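Local coordinates for putative Chlorite dismutase TA0507 (Thermoplasma acidophilum, PDB 3DTZ), which probably binds heme and acts as an oxidoreductase of the chlorite dismutase family, although its own activity is not established, at residues 136-141 against 230-235; 67-72 against 234-239; 180-185 against 197-202; 29-34 against 79-84. All blocks are in the same frame, centred on the assembly; numbering follows the deposited sequence.

How the contacts relate
From the N terminus, contact 4 closes the first loop. It pairs strand 25-33 with strand 79-85 across helix 41-60 and strand 64-72. Contact 2 starts inside that loop, at 67-72, and closes only at 234-239 near the C terminus, so contacts 2 and 4 cross. Contact 1 opens after contact 4 has closed and ends on residues 230-235, sharing V234 and D235 with contact 2. Contact 3 is a hairpin nested inside the loops of contacts 1 and 2. All four belong to one curled antiparallel sheet. Contacts 4 and 3 lie in its N-terminal and C-terminal halves, their centres about 17 Å apart. Strand 229-234 is one of two junctions between the halves, pairing with both 139-147 and 64-72.

Contact 1. Residues 136-141 against 230-235; sequences PLRYFV and LGRLVD
P136 meets L233 at its ring atom CG, which lies 3.6 Å from L233 CD2, and the two side chains cross at about a right angle. L137 adds only its carbonyl, which faces the L233 side chain. R138 O accepts L233 N at 2.8 Å. The R138 side chain leaves with CG opposite the backbone N (chi1 168°) and runs beside R232 in the same direction. Their guanidinium groups stack, with planes 20° apart and R138 NH1 near the centre of the R232 face. The stack sets two positive groups face to face. D89 of a second subunit forms a salt bridge with R232 NH1 and probably offsets part of their charge. A leucine in place of R232 would probably leave that aspartate without its mate and R138 without its flat partner. At Y139 antiparallel pairing begins, between the first and last strands of the C-terminal ferredoxin-like half of the chlorite dismutase fold. The Y139 ring meets R232 obliquely, CE1 lying 4.0 Å from R232 CD. F140 and G231 form a hydrogen-bonded pair, with F140 N to G231 O at 3.0 Å and G231 N to F140 O at 2.8 Å. V141 CG2 touches L230 CD1 at 3.7 Å.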
# COMPACT_ATOMS: atom_id res chain seq x y z
N PRO D 136 31.57 5.89 -14.45
CA PRO D 136 30.18 6.28 -14.47
C PRO D 136 29.96 7.79 -14.54
O PRO D 136 30.82 8.56 -14.10
CB PRO D 136 29.62 5.70 -13.14
CG PRO D 136 30.79 5.60 -12.26
CD PRO D 136 31.96 5.29 -13.16
N LEU D 137 28.81 8.17 -15.09
CA LEU D 137 28.39 9.57 -15.13
C LEU D 137 27.85 9.99 -13.75
O LEU D 137 27.66 9.14 -12.87
CB LEU D 137 27.33 9.78 -16.23
CG LEU D 137 27.80 9.37 -17.63
CD1 LEU D 137 26.81 9.87 -18.66
CD2 LEU D 137 29.22 9.89 -17.95
N ARG D 138 27.64 11.29 -13.56
CA ARG D 138 27.40 11.84 -12.24
C ARG D 138 26.03 11.41 -11.67
O ARG D 138 25.89 11.34 -10.45
CB ARG D 138 27.46 13.37 -12.29
CG ARG D 138 26.94 14.08 -11.03
CD ARG D 138 27.12 15.59 -11.11
NE ARG D 138 28.53 15.91 -10.87
CZ ARG D 138 28.99 16.73 -9.92
NH1 ARG D 138 28.18 17.42 -9.12
NH2 ARG D 138 30.30 16.91 -9.83
N TYR D 139 25.06 11.15 -12.53
CA TYR D 139 23.71 10.77 -12.09
C TYR D 139 23.26 9.44 -12.69
O TYR D 139 23.77 8.99 -13.72
CB TYR D 139 22.67 11.84 -12.46
CG TYR D 139 23.02 13.20 -11.95
CD1 TYR D 139 22.78 13.54 -10.62
CD2 TYR D 139 23.61 14.14 -12.80
CE1 TYR D 139 23.13 14.83 -10.13
CE2 TYR D 139 23.94 15.40 -12.35
CZ TYR D 139 23.70 15.74 -11.02
OH TYR D 139 24.05 17.00 -10.60
N PHE D 140 22.27 8.84 -12.04
CA PHE D 140 21.75 7.52 -12.41
C PHE D 140 20.24 7.58 -12.24
O PHE D 140 19.75 8.13 -11.23
CB PHE D 140 22.33 6.50 -11.44
CG PHE D 140 21.92 5.07 -11.68
CD1 PHE D 140 22.27 4.41 -12.86
CD2 PHE D 140 21.22 4.39 -10.72
CE1 PHE D 140 21.89 3.06 -13.08
CE2 PHE D 140 20.88 3.04 -10.92
CZ PHE D 140 21.22 2.38 -12.10
N VAL D 141 19.51 7.01 -13.19
CA VAL D 141 18.05 6.92 -13.10
C VAL D 141 17.72 5.47 -13.34
O VAL D 141 18.22 4.88 -14.29
CB VAL D 141 17.33 7.77 -14.17
CG1 VAL D 141 15.81 7.49 -14.21
CG2 VAL D 141 17.61 9.26 -13.95
N LEU D 230 16.44 8.27 -8.52
CA LEU D 230 17.41 9.23 -9.07
C LEU D 230 18.53 9.32 -8.07
O LEU D 230 18.29 9.66 -6.90
CB LEU D 230 16.76 10.61 -9.24
CG LEU D 230 17.69 11.74 -9.66
CD1 LEU D 230 18.25 11.48 -11.07
CD2 LEU D 230 16.99 13.11 -9.61
N GLY D 231 19.74 9.02 -8.54
CA GLY D 231 20.92 8.96 -7.70
C GLY D 231 22.06 9.86 -8.17
O GLY D 231 22.15 10.22 -9.35
N ARG D 232 22.91 10.23 -7.21
CA ARG D 232 24.10 11.05 -7.46
C ARG D 232 25.29 10.15 -7.12
O ARG D 232 25.38 9.62 -6.00
CB ARG D 232 24.06 12.31 -6.59
CG ARG D 232 25.45 13.01 -6.37
CD ARG D 232 25.97 13.77 -7.55
NE ARG D 232 27.28 14.30 -7.18
CZ ARG D 232 27.50 15.43 -6.48
NH1 ARG D 232 26.50 16.23 -6.13
NH2 ARG D 232 28.75 15.77 -6.17
N LEU D 233 26.16 9.91 -8.10
CA LEU D 233 27.31 9.03 -7.90
C LEU D 233 28.13 9.42 -6.65
O LEU D 233 28.45 10.61 -6.43
CB LEU D 233 28.23 9.07 -9.15
CG LEU D 233 29.42 8.12 -9.14
CD1 LEU D 233 28.95 6.66 -9.30
CD2 LEU D 233 30.36 8.55 -10.26
N VAL D 234 28.53 8.40 -5.87
CA VAL D 234 29.33 8.63 -4.67
C VAL D 234 30.38 7.51 -4.49
O VAL D 234 30.12 6.35 -4.78
CB VAL D 234 28.43 8.74 -3.39
CG1 VAL D 234 27.74 7.42 -3.09
CG2 VAL D 234 29.26 9.27 -2.17
N ASP D 235 31.57 7.89 -4.05
CA ASP D 235 32.59 6.88 -3.73
C ASP D 235 32.28 6.25 -2.37
O ASP D 235 31.74 6.91 -1.46
CB ASP D 235 34.00 7.48 -3.79
CG ASP D 235 34.41 7.87 -5.21
OD1 ASP D 235 34.02 7.20 -6.19
OD2 ASP D 235 35.14 8.87 -5.36

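Contact 2. Residues 67-72 against 234-239; sequences FHIYRS and VDAGDI
V234 packs against I69 and R71, and with I239 these make the tight part of the contact. V234 N gives its hydrogen to I69 O at 3.0 Å, tilted 30° from the carbonyl plane. V234 CG1 sits between its own backbone N and carbonyl carbon (chi1 66°). That turn brings the methyl over the I69 backbone, with CG1 3.5 Å from I69 O, and it also meets the I69 CG2 methyl. The aliphatic part of R71 lies across V234, R71 CD being 3.8 Å from V234 CB. R71 and I239 pass alongside each other, pointing opposite ways, and R71 CG comes within 3.4 Å of I239 CD1. The I69 CD1 methyl meets A236 CB at 3.9 Å. The backbone at the I69 end is looser. A water spans it, taking the hydrogen of I69 N at 2.8 Å and donating to V234 O at 2.8 Å. Beyond, the exposed residues D235, G237 and D238 stay clear of strand 64-72. The charged end of R71 forms a salt bridge with E96 of a second subunit and a cation-pi contact with F242. The end of strand 229-234 and the helix beyond cross from the C-terminal ferredoxin-like half to the N-terminal one. I69 also packs on V79 and F81. A236 and I239 lean on helix 41-60 at D55 and M51, so the start of helix 236-243 is held between that helix and the sheet.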
# COMPACT_ATOMS: atom_id res chain seq x y z
N PHE D 67 30.08 -2.00 -10.41
CA PHE D 67 29.44 -1.79 -9.10
C PHE D 67 29.58 -0.31 -8.80
O PHE D 67 30.70 0.23 -8.74
CB PHE D 67 30.12 -2.59 -7.99
CG PHE D 67 29.67 -2.18 -6.62
CD1 PHE D 67 28.37 -2.48 -6.21
CD2 PHE D 67 30.49 -1.43 -5.79
CE1 PHE D 67 27.89 -2.07 -4.95
CE2 PHE D 67 30.04 -1.02 -4.52
CZ PHE D 67 28.76 -1.34 -4.10
N HIS D 68 28.45 0.37 -8.63
CA HIS D 68 28.46 1.80 -8.32
C HIS D 68 27.49 2.08 -7.17
O HIS D 68 26.45 1.44 -7.08
CB HIS D 68 28.09 2.63 -9.55
CG HIS D 68 28.97 2.37 -10.74
ND1 HIS D 68 30.33 2.57 -10.71
CD2 HIS D 68 28.67 1.95 -12.00
CE1 HIS D 68 30.85 2.24 -11.89
NE2 HIS D 68 29.86 1.86 -12.68
N ILE D 69 27.82 3.08 -6.36
CA ILE D 69 26.96 3.49 -5.24
C ILE D 69 26.45 4.91 -5.56
O ILE D 69 27.20 5.71 -6.12
CB ILE D 69 27.76 3.50 -3.89
CG1 ILE D 69 28.45 2.14 -3.68
CG2 ILE D 69 26.77 3.77 -2.74
CD1 ILE D 69 29.45 2.11 -2.54
N TYR D 70 25.19 5.21 -5.20
CA TYR D 70 24.60 6.54 -5.41
C TYR D 70 23.91 7.04 -4.15
O TYR D 70 23.28 6.26 -3.43
CB TYR D 70 23.55 6.51 -6.52
CG TYR D 70 24.14 6.06 -7.82
CD1 TYR D 70 24.19 4.70 -8.14
CD2 TYR D 70 24.70 6.99 -8.70
CE1 TYR D 70 24.80 4.26 -9.33
CE2 TYR D 70 25.30 6.58 -9.89
CZ TYR D 70 25.33 5.22 -10.21
OH TYR D 70 25.90 4.81 -11.38
N ARG D 71 24.06 8.33 -3.89
CA ARG D 71 23.23 9.06 -2.93
C ARG D 71 21.86 9.23 -3.58
O ARG D 71 21.76 9.26 -4.80
CB ARG D 71 23.84 10.44 -2.67
CG ARG D 71 25.25 10.37 -2.03
CD ARG D 71 26.12 11.57 -2.40
NE ARG D 71 25.61 12.83 -1.84
CZ ARG D 71 26.14 14.02 -2.13
NH1 ARG D 71 27.19 14.11 -2.97
NH2 ARG D 71 25.64 15.12 -1.56
N SER D 72 20.81 9.31 -2.77
CA SER D 72 19.45 9.31 -3.27
C SER D 72 18.79 10.64 -3.05
O SER D 72 18.82 11.17 -1.94
CB SER D 72 18.65 8.20 -2.55
OG SER D 72 17.23 8.36 -2.67
N VAL D 234 28.53 8.40 -5.87
CA VAL D 234 29.33 8.63 -4.67
C VAL D 234 30.38 7.51 -4.49
O VAL D 234 30.12 6.35 -4.78
CB VAL D 234 28.43 8.74 -3.39
CG1 VAL D 234 27.74 7.42 -3.09
CG2 VAL D 234 29.26 9.27 -2.17
N ASP D 235 31.57 7.89 -4.05
CA ASP D 235 32.59 6.88 -3.73
C ASP D 235 32.28 6.25 -2.37
O ASP D 235 31.74 6.91 -1.46
CB ASP D 235 34.00 7.48 -3.79
CG ASP D 235 34.41 7.87 -5.21
OD1 ASP D 235 34.02 7.20 -6.19
OD2 ASP D 235 35.14 8.87 -5.36
N ALA D 236 32.57 4.96 -2.24
CA ALA D 236 32.32 4.21 -0.98
C ALA D 236 32.86 4.92 0.28
O ALA D 236 32.19 4.98 1.31
CB ALA D 236 32.95 2.80 -1.08
N GLY D 237 34.07 5.48 0.19
CA GLY D 237 34.67 6.21 1.32
C GLY D 237 34.08 7.56 1.68
O GLY D 237 34.45 8.14 2.71
N ASP D 238 33.17 8.07 0.85
CA ASP D 238 32.58 9.41 1.07
C ASP D 238 31.13 9.34 1.57
O ASP D 238 30.60 10.33 2.13
CB ASP D 238 32.62 10.24 -0.22
CG ASP D 238 34.03 10.64 -0.62
OD1 ASP D 238 34.94 10.63 0.23
OD2 ASP D 238 34.21 10.98 -1.81
N ILE D 239 30.50 8.18 1.40
CA ILE D 239 29.04 8.08 1.66
C ILE D 239 28.64 8.31 3.14
O ILE D 239 27.69 9.04 3.41
CB ILE D 239 28.38 6.82 0.92
CG1 ILE D 239 26.84 6.90 0.86
CG2 ILE D 239 28.86 5.54 1.54
CD1 ILE D 239 26.29 8.20 0.39
O HOH W 1 30.46 4.11 -6.34

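Contact 3. Residues 180-185 against 197-202; sequences RSYTTY and LYEIPD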
# COMPACT_ATOMS: atom_id res chain seq x y z
N ARG D 180 23.74 7.56 -21.31
CA ARG D 180 23.93 6.14 -21.60
C ARG D 180 22.69 5.42 -21.18
O ARG D 180 22.33 5.48 -20.01
CB ARG D 180 25.14 5.54 -20.88
CG ARG D 180 26.34 6.41 -21.10
CD ARG D 180 27.60 5.64 -21.10
NE ARG D 180 28.21 5.57 -19.79
CZ ARG D 180 29.27 6.30 -19.40
NH1 ARG D 180 29.83 7.18 -20.20
NH2 ARG D 180 29.75 6.14 -18.20
N SER D 181 22.08 4.72 -22.13
CA SER D 181 20.79 4.07 -21.92
C SER D 181 20.91 2.55 -21.92
O SER D 181 21.58 1.98 -22.79
CB SER D 181 19.82 4.50 -23.02
OG SER D 181 18.57 3.86 -22.88
N TYR D 182 20.24 1.90 -20.97
CA TYR D 182 20.21 0.45 -20.90
C TYR D 182 18.79 -0.05 -20.65
O TYR D 182 18.15 0.33 -19.65
CB TYR D 182 21.11 -0.06 -19.76
CG TYR D 182 22.50 0.51 -19.72
CD1 TYR D 182 23.54 -0.08 -20.45
CD2 TYR D 182 22.79 1.60 -18.91
CE1 TYR D 182 24.84 0.44 -20.39
CE2 TYR D 182 24.09 2.11 -18.85
CZ TYR D 182 25.10 1.52 -19.59
OH TYR D 182 26.36 2.06 -19.51
N THR D 183 18.30 -0.89 -21.56
CA THR D 183 17.04 -1.57 -21.40
C THR D 183 17.33 -2.98 -20.88
O THR D 183 18.20 -3.69 -21.42
CB THR D 183 16.26 -1.67 -22.73
OG1 THR D 183 15.91 -0.34 -23.17
CG2 THR D 183 14.98 -2.46 -22.53
N THR D 184 16.61 -3.37 -19.85
CA THR D 184 16.82 -4.69 -19.27
C THR D 184 15.45 -5.34 -19.14
O THR D 184 14.43 -4.63 -18.98
CB THR D 184 17.54 -4.63 -17.88
OG1 THR D 184 16.60 -4.23 -16.85
CG2 THR D 184 18.78 -3.71 -17.89
N TYR D 185 15.44 -6.67 -19.22
CA TYR D 185 14.17 -7.39 -19.17
C TYR D 185 14.06 -8.31 -17.97
O TYR D 185 15.05 -8.88 -17.51
CB TYR D 185 13.86 -8.12 -20.47
CG TYR D 185 14.85 -9.16 -20.92
CD1 TYR D 185 15.97 -8.81 -21.71
CD2 TYR D 185 14.66 -10.51 -20.61
CE1 TYR D 185 16.89 -9.79 -22.16
CE2 TYR D 185 15.58 -11.50 -21.06
CZ TYR D 185 16.67 -11.14 -21.83
OH TYR D 185 17.55 -12.13 -22.26
N LEU D 197 17.53 1.61 -17.22
CA LEU D 197 18.60 2.28 -16.46
C LEU D 197 19.26 3.35 -17.35
O LEU D 197 19.51 3.11 -18.53
CB LEU D 197 19.67 1.26 -16.05
CG LEU D 197 19.16 -0.01 -15.37
CD1 LEU D 197 20.29 -0.98 -15.11
CD2 LEU D 197 18.36 0.31 -14.10
N TYR D 198 19.61 4.49 -16.74
CA TYR D 198 20.28 5.57 -17.47
C TYR D 198 21.39 6.15 -16.62
O TYR D 198 21.18 6.39 -15.44
CB TYR D 198 19.33 6.71 -17.78
CG TYR D 198 18.13 6.22 -18.53
CD1 TYR D 198 18.19 6.09 -19.92
CD2 TYR D 198 16.99 5.80 -17.85
CE1 TYR D 198 17.10 5.60 -20.63
CE2 TYR D 198 15.88 5.30 -18.55
CZ TYR D 198 15.96 5.22 -19.94
OH TYR D 198 14.91 4.71 -20.66
N GLU D 199 22.55 6.35 -17.24
CA GLU D 199 23.57 7.21 -16.66
C GLU D 199 23.43 8.56 -17.37
O GLU D 199 23.41 8.63 -18.61
CB GLU D 199 24.97 6.66 -16.91
CG GLU D 199 25.24 5.34 -16.24
CD GLU D 199 26.68 4.93 -16.46
OE1 GLU D 199 27.57 5.70 -16.01
OE2 GLU D 199 26.91 3.88 -17.09
N ILE D 200 23.30 9.62 -16.59
CA ILE D 200 23.00 10.92 -17.18
C ILE D 200 23.91 12.01 -16.60
O ILE D 200 24.30 11.92 -15.44
CB ILE D 200 21.51 11.33 -16.98
CG1 ILE D 200 21.20 11.56 -15.51
CG2 ILE D 200 20.57 10.28 -17.60
CD1 ILE D 200 19.77 12.09 -15.23
N PRO D 201 24.30 12.98 -17.44
CA PRO D 201 25.09 14.13 -16.92
C PRO D 201 24.29 15.26 -16.26
O PRO D 201 24.88 16.06 -15.54
CB PRO D 201 25.81 14.65 -18.16
CG PRO D 201 24.90 14.27 -19.34
CD PRO D 201 24.18 12.99 -18.91
N ASP D 202 23.00 15.39 -16.55
CA ASP D 202 22.23 16.61 -16.21
C ASP D 202 20.79 16.25 -15.96
O ASP D 202 20.09 15.76 -16.86
CB ASP D 202 22.37 17.65 -17.37
CG ASP D 202 21.69 19.00 -17.10
OD1 ASP D 202 20.63 19.12 -16.43
OD2 ASP D 202 22.20 20.00 -17.64
O HOH W 2 29.39 2.93 -16.98
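The E199 carboxylate stands across the R180 guanidinium, their planes 87° apart, yet lies almost flat with the Y182 ring, at 15°. E199 gets there with CG opposite its carbonyl carbon (chi1 -65°) and an extended chain beyond, which carries the carboxylate over toward both partners. The salt bridge to R180 is spread over two weak bonds. R180 NH2 reaches E199 OE1 at 3.1 Å, while R180 NE bonds E199 OE2, which lies in the guanidinium plane at its edge, at 3.4 Å. Bends at chi2 and chi3 of R180 turn its guanidinium to the E199 carboxylate. Y182 OH lies 3.1 Å from E199 OE2, close to the plane of the ring, and it also hydrogen-bonds S131 OG. Two further bonds fix the charged groups: E199 OE1 accepts L137 N, and R180 NH2 donates to P135 O. Farther along the same face, Y182 CB meets L197 CB at 4.2 Å. T184 is nearly perpendicular to L197, with T184 CG2 4.2 Å from L197 CD1. Beneath the side chains, R180 pairs with E199 and Y182 with L197, each through two backbone hydrogen bonds; that from L197 N to Y182 O is 2.8 Å long. This is the hairpin of the second and third strands of the C-terminal ferredoxin-like half. Strand 194-200 has strand 139-147 on its other edge, where Y198 bonds to V141. Strand 180-185 borders strand 106-116 through Y185 and I115. Helix 128-132 packs on Y182 and R180.

Contact 4. Residues 29-34 against 79-84; sequences LSYRLL and VIFWYS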
# COMPACT_ATOMS: atom_id res chain seq x y z
N LEU D 29 19.51 -2.03 -6.07
CA LEU D 29 19.01 -2.17 -4.69
C LEU D 29 19.00 -0.79 -4.05
O LEU D 29 19.94 -0.01 -4.26
CB LEU D 29 19.93 -3.08 -3.84
CG LEU D 29 20.44 -4.40 -4.44
CD1 LEU D 29 21.32 -5.12 -3.40
CD2 LEU D 29 19.26 -5.28 -4.90
N SER D 30 17.99 -0.49 -3.24
CA SER D 30 18.04 0.75 -2.46
C SER D 30 17.74 0.45 -0.98
O SER D 30 17.03 -0.52 -0.67
CB SER D 30 17.12 1.81 -3.04
OG SER D 30 15.75 1.43 -2.92
N TYR D 31 18.35 1.24 -0.10
CA TYR D 31 18.23 1.03 1.34
C TYR D 31 18.04 2.35 2.04
O TYR D 31 18.55 3.39 1.59
CB TYR D 31 19.51 0.37 1.89
CG TYR D 31 19.64 -1.09 1.54
CD1 TYR D 31 20.21 -1.48 0.30
CD2 TYR D 31 19.19 -2.07 2.40
CE1 TYR D 31 20.31 -2.82 -0.06
CE2 TYR D 31 19.28 -3.44 2.06
CZ TYR D 31 19.85 -3.79 0.84
OH TYR D 31 19.94 -5.11 0.51
N ARG D 32 17.36 2.29 3.17
CA ARG D 32 17.13 3.44 3.99
C ARG D 32 17.58 3.12 5.40
O ARG D 32 17.14 2.12 5.99
CB ARG D 32 15.65 3.79 4.00
CG ARG D 32 15.33 5.15 4.69
CD ARG D 32 13.85 5.46 4.63
NE ARG D 32 13.06 4.50 5.34
CZ ARG D 32 12.34 3.54 4.72
NH1 ARG D 32 12.27 3.46 3.36
NH2 ARG D 32 11.67 2.70 5.45
N LEU D 33 18.43 3.99 5.94
CA LEU D 33 18.87 3.89 7.33
C LEU D 33 17.69 3.96 8.30
O LEU D 33 16.80 4.82 8.16
CB LEU D 33 19.90 5.00 7.66
CG LEU D 33 21.21 4.93 6.88
CD1 LEU D 33 22.10 6.07 7.36
CD2 LEU D 33 21.93 3.58 7.14
N LEU D 34 17.66 3.04 9.27
CA LEU D 34 16.60 2.99 10.27
C LEU D 34 16.51 4.27 11.09
O LEU D 34 17.52 4.82 11.50
CB LEU D 34 16.79 1.79 11.21
CG LEU D 34 16.61 0.44 10.50
CD1 LEU D 34 16.85 -0.70 11.48
CD2 LEU D 34 15.23 0.34 9.88
N VAL D 79 20.68 5.27 0.07
CA VAL D 79 21.73 4.80 -0.82
C VAL D 79 21.12 3.89 -1.88
O VAL D 79 20.14 3.17 -1.59
CB VAL D 79 22.86 4.07 -0.03
CG1 VAL D 79 22.30 2.87 0.74
CG2 VAL D 79 23.99 3.63 -0.95
N ILE D 80 21.71 3.91 -3.07
CA ILE D 80 21.32 3.01 -4.17
C ILE D 80 22.58 2.30 -4.64
O ILE D 80 23.62 2.94 -4.76
CB ILE D 80 20.74 3.80 -5.37
CG1 ILE D 80 19.54 4.66 -4.92
CG2 ILE D 80 20.33 2.85 -6.54
CD1 ILE D 80 19.29 5.94 -5.82
N PHE D 81 22.47 0.99 -4.86
CA PHE D 81 23.55 0.15 -5.38
C PHE D 81 23.16 -0.35 -6.77
O PHE D 81 22.03 -0.77 -6.98
CB PHE D 81 23.72 -1.09 -4.45
CG PHE D 81 24.17 -0.75 -3.05
CD1 PHE D 81 25.48 -0.31 -2.82
CD2 PHE D 81 23.29 -0.84 -1.97
CE1 PHE D 81 25.92 0.02 -1.53
CE2 PHE D 81 23.72 -0.50 -0.66
CZ PHE D 81 25.04 -0.09 -0.45
N TRP D 82 24.11 -0.36 -7.69
CA TRP D 82 23.89 -0.94 -9.01
C TRP D 82 25.09 -1.85 -9.34
O TRP D 82 26.22 -1.43 -9.22
CB TRP D 82 23.79 0.18 -10.04
CG TRP D 82 23.73 -0.25 -11.48
CD1 TRP D 82 23.11 -1.39 -11.99
CD2 TRP D 82 24.29 0.45 -12.60
NE1 TRP D 82 23.28 -1.43 -13.37
CE2 TRP D 82 23.98 -0.31 -13.77
CE3 TRP D 82 25.01 1.66 -12.73
CZ2 TRP D 82 24.36 0.11 -15.07
CZ3 TRP D 82 25.39 2.08 -14.03
CH2 TRP D 82 25.09 1.28 -15.18
N TYR D 83 24.83 -3.10 -9.74
CA TYR D 83 25.95 -3.98 -10.15
C TYR D 83 25.48 -4.97 -11.20
O TYR D 83 24.26 -5.24 -11.30
CB TYR D 83 26.54 -4.75 -8.94
CG TYR D 83 25.53 -5.48 -8.12
CD1 TYR D 83 25.15 -6.79 -8.43
CD2 TYR D 83 24.88 -4.83 -7.05
CE1 TYR D 83 24.17 -7.45 -7.64
CE2 TYR D 83 23.93 -5.47 -6.29
CZ TYR D 83 23.58 -6.77 -6.58
OH TYR D 83 22.61 -7.35 -5.81
N SER D 84 26.44 -5.55 -11.93
CA SER D 84 26.15 -6.43 -13.07
C SER D 84 27.14 -7.59 -13.14
O SER D 84 28.29 -7.43 -12.75
CB SER D 84 26.19 -5.64 -14.39
OG SER D 84 25.56 -4.36 -14.26
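L29 packs its side chain against the edge of Y83. CB faces F81 CB at 4.3 Å. CG lies 3.9 Å from Y83 OH. Of the two methyls, CD1 comes nearest, meeting Y83 OH at 3.5 Å and approaching the ring edge in its plane. CD2 touches the same hydroxyl at 4.0 Å. Y83 meets L29 because its CG sits between its own backbone N and carbonyl carbon (chi1 52°), swinging the ring back toward strand 25-33. With an alanine here in place of L29, the edge of Y83 would probably lose its methyl neighbours and the ring be free to shift. Next along the face, the Y31 side chain lies across that of F81. Y31 CD1 comes to the F81 edge, 3.8 Å from F81 CE2, while V79 CG2 lies over one face of the F81 ring. Four backbone hydrogen bonds bind the strands, the first and third of the N-terminal ferredoxin-like half; F81 N to L29 O is 2.8 Å. Helix 88-102 packs over Y31 and Y83. Polar tips find partners beyond the pair: Y31 OH on Q99, S30 OG on S109. Across the two segments, then, hydrogen bonding is left to the backbone, and the buried side chains meet by apolar contact.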